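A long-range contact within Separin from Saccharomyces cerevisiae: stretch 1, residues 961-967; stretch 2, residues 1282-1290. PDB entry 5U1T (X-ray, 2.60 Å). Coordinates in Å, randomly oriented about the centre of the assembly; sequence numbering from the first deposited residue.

Stretch 1, residues 961-967: GIPSSLP
Stretch 2, residues 1282-1290: FIKVEDWVI

Two segments of one Separin chain, at least 318 residues apart in sequence where they touch, are joined mainly through backbone polar groups, burying 456 Å² summed over both sides. The backbones run antiparallel: Ser964 CA lies 5.1 Å from Glu1286 CA, Ser965 CA lies 4.5 Å from Val1285 CA, and Leu966 CA lies 5.7 Å from Lys1284 CA. Ser965 and Val1285 form a single beta bridge, with extended backbones (phi/psi -122/145 and -88/145). Two hydrogen bonds flank this pair: Glu1286 N donates to Ser964 O (2.7 Å, 176° at the hydrogen) and Leu966 N to Lys1284 O (3.0 Å, 168°). The same two carbonyls receive CA-H...O contacts, Val1285 CA to Ser964 O and Ser965 CA to Lys1284 O, each 3.5 Å. Lys1284 O also accepts a weak hydrogen bond from Ser965 OG at 3.4 Å; the t rotamer (chi1 178°) places this small hydroxyl there, with Ile1283 CG2 also 3.4 Å from Ser965 OG.

Before the bridge, a strand that begins earlier in the chain ends at Ile962, and the peptide bond from it to Pro963 (phi/psi -57/136, C-gamma endo) is cis; Ser964 follows at -117/-30. Pro963 O is satisfied by the indole: Trp1288 NE1 donates to it at 2.6 Å, with 145° at the hydrogen, and the oxygen lies at the ring edge, near its plane. Trp1288 is buried, its CA-to-CB bond pointing toward stretch 1; chi1 67° (p) and chi2 -92° set the ring for this bond. Gly961 is buried near the indole; an ideal CB would lie 3.6 Å from Trp1288 CH2.

Glu1286 (-60/152) is the N-cap of the helix that starts at Asp1287 and continues beyond Ile1290. While its N serves Ser964 O, its own O accepts Val1289 N at 3.2 Å and, weakly, Ile1290 N at 3.4 Å, so one residue links the bridge to the first helical turn. Its CA-to-CB bond points sideways, and the side chain (chi1 -87°, m; chi2 -98°) lies against stretch 1 along its length, with CG 3.6 Å from Pro963 O, OE1 3.6 Å from Pro963 CG and OE2 3.6 Å from Leu966 CD2, all van der Waals contacts. Leu966 (m, t) is exposed, its CA-to-CB bond sideways, with CD1 4.3 Å from Lys1284 CB, while the lysine's end leads away. The CA-to-CB bond of buried Val1289 (t) points toward stretch 1, its CG2 4.3 Å from Ser964 O.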

# COMPACT_ATOMS: atom_id res chain seq x y z
N GLY A 961 -2.09 -49.47 -24.94
CA GLY A 961 -2.76 -49.95 -23.76
C GLY A 961 -1.86 -50.46 -22.68
O GLY A 961 -0.69 -50.59 -22.86
N ILE A 962 -2.44 -50.74 -21.54
CA ILE A 962 -1.69 -51.17 -20.38
C ILE A 962 -2.64 -51.86 -19.44
O ILE A 962 -3.76 -51.46 -19.31
CB ILE A 962 -1.01 -49.96 -19.72
CG1 ILE A 962 -0.30 -50.33 -18.45
CG2 ILE A 962 -1.99 -48.87 -19.44
CD1 ILE A 962 0.97 -49.55 -18.27
N PRO A 963 -2.22 -52.91 -18.76
CA PRO A 963 -1.34 -53.94 -19.28
C PRO A 963 -1.86 -54.61 -20.52
O PRO A 963 -3.01 -54.97 -20.62
CB PRO A 963 -1.35 -54.95 -18.16
CG PRO A 963 -2.71 -54.85 -17.62
CD PRO A 963 -3.19 -53.46 -17.81
N SER A 964 -0.98 -54.79 -21.46
CA SER A 964 -1.34 -55.40 -22.70
C SER A 964 -0.59 -56.70 -22.89
O SER A 964 -1.08 -57.61 -23.50
CB SER A 964 -1.02 -54.42 -23.81
OG SER A 964 0.34 -54.08 -23.73
N SER A 965 0.60 -56.78 -22.33
CA SER A 965 1.44 -57.93 -22.44
C SER A 965 1.77 -58.48 -21.07
O SER A 965 1.92 -57.75 -20.12
CB SER A 965 2.70 -57.57 -23.22
OG SER A 965 3.60 -58.63 -23.34
N LEU A 966 1.88 -59.79 -20.98
CA LEU A 966 2.35 -60.45 -19.79
C LEU A 966 3.85 -60.46 -19.72
O LEU A 966 4.51 -60.76 -20.68
CB LEU A 966 1.86 -61.89 -19.77
CG LEU A 966 0.45 -62.11 -19.28
CD1 LEU A 966 -0.03 -63.50 -19.64
CD2 LEU A 966 0.44 -61.94 -17.78
N PRO A 967 4.39 -60.15 -18.57
CA PRO A 967 5.84 -60.11 -18.41
C PRO A 967 6.44 -61.47 -18.21
O PRO A 967 5.74 -62.45 -18.16
CB PRO A 967 6.00 -59.31 -17.14
CG PRO A 967 4.80 -59.65 -16.35
CD PRO A 967 3.69 -59.81 -17.32
N PHE A 1282 7.34 -66.79 -27.21
CA PHE A 1282 6.40 -65.86 -27.82
C PHE A 1282 5.88 -64.84 -26.81
O PHE A 1282 5.66 -65.18 -25.65
CB PHE A 1282 5.21 -66.57 -28.45
CG PHE A 1282 5.55 -67.42 -29.64
CD1 PHE A 1282 6.80 -67.32 -30.26
CD2 PHE A 1282 4.63 -68.32 -30.14
CE1 PHE A 1282 7.11 -68.13 -31.35
CE2 PHE A 1282 4.94 -69.13 -31.23
CZ PHE A 1282 6.17 -69.03 -31.83
N ILE A 1283 5.66 -63.61 -27.26
CA ILE A 1283 5.00 -62.61 -26.42
C ILE A 1283 3.54 -62.96 -26.19
O ILE A 1283 2.78 -63.08 -27.13
CB ILE A 1283 5.05 -61.21 -27.05
CG1 ILE A 1283 6.48 -60.76 -27.20
CG2 ILE A 1283 4.29 -60.23 -26.21
CD1 ILE A 1283 6.59 -59.58 -28.12
N LYS A 1284 3.14 -63.11 -24.93
CA LYS A 1284 1.76 -63.43 -24.64
C LYS A 1284 0.97 -62.16 -24.31
O LYS A 1284 1.44 -61.29 -23.57
CB LYS A 1284 1.69 -64.45 -23.49
CG LYS A 1284 2.37 -65.83 -23.82
CD LYS A 1284 1.44 -66.87 -24.52
CE LYS A 1284 2.18 -68.21 -24.80
NZ LYS A 1284 1.30 -69.47 -24.87
N VAL A 1285 -0.21 -62.04 -24.91
CA VAL A 1285 -1.08 -60.87 -24.76
C VAL A 1285 -2.00 -61.05 -23.57
O VAL A 1285 -2.40 -62.16 -23.28
CB VAL A 1285 -1.91 -60.66 -26.05
CG1 VAL A 1285 -3.01 -59.70 -25.81
CG2 VAL A 1285 -1.04 -60.17 -27.18
N GLU A 1286 -2.31 -59.98 -22.86
CA GLU A 1286 -3.24 -60.04 -21.72
C GLU A 1286 -4.64 -60.54 -22.09
O GLU A 1286 -5.10 -60.36 -23.21
CB GLU A 1286 -3.33 -58.66 -21.07
CG GLU A 1286 -2.27 -58.40 -20.04
CD GLU A 1286 -2.77 -58.64 -18.63
OE1 GLU A 1286 -3.91 -58.21 -18.31
OE2 GLU A 1286 -2.03 -59.26 -17.83
N ASP A 1287 -5.32 -61.16 -21.13
CA ASP A 1287 -6.62 -61.76 -21.41
C ASP A 1287 -7.65 -60.76 -21.90
O ASP A 1287 -8.45 -61.08 -22.78
CB ASP A 1287 -7.19 -62.46 -20.18
CG ASP A 1287 -6.57 -63.81 -19.94
OD1 ASP A 1287 -5.78 -64.26 -20.78
OD2 ASP A 1287 -6.88 -64.42 -18.90
N TRP A 1288 -7.65 -59.55 -21.33
CA TRP A 1288 -8.72 -58.61 -21.62
C TRP A 1288 -8.63 -58.16 -23.06
O TRP A 1288 -9.62 -57.71 -23.62
CB TRP A 1288 -8.69 -57.41 -20.67
CG TRP A 1288 -7.51 -56.51 -20.84
CD1 TRP A 1288 -6.34 -56.59 -20.17
CD2 TRP A 1288 -7.39 -55.39 -21.74
NE1 TRP A 1288 -5.49 -55.59 -20.58
CE2 TRP A 1288 -6.10 -54.84 -21.55
CE3 TRP A 1288 -8.23 -54.80 -22.69
CZ2 TRP A 1288 -5.63 -53.73 -22.26
CZ3 TRP A 1288 -7.76 -53.69 -23.41
CH2 TRP A 1288 -6.47 -53.17 -23.18
N VAL A 1289 -7.45 -58.28 -23.65
CA VAL A 1289 -7.27 -57.94 -25.07
C VAL A 1289 -7.88 -59.03 -25.95
O VAL A 1289 -8.56 -58.74 -26.94
CB VAL A 1289 -5.78 -57.77 -25.42
CG1 VAL A 1289 -5.59 -57.54 -26.92
CG2 VAL A 1289 -5.16 -56.63 -24.60
N ILE A 1290 -7.61 -60.28 -25.57
CA ILE A 1290 -8.20 -61.44 -26.21
C ILE A 1290 -9.71 -61.37 -26.08
O ILE A 1290 -10.41 -61.62 -27.06
CB ILE A 1290 -7.66 -62.75 -25.60
CG1 ILE A 1290 -6.13 -62.75 -25.64
CG2 ILE A 1290 -8.19 -63.97 -26.33
CD1 ILE A 1290 -5.49 -63.94 -24.94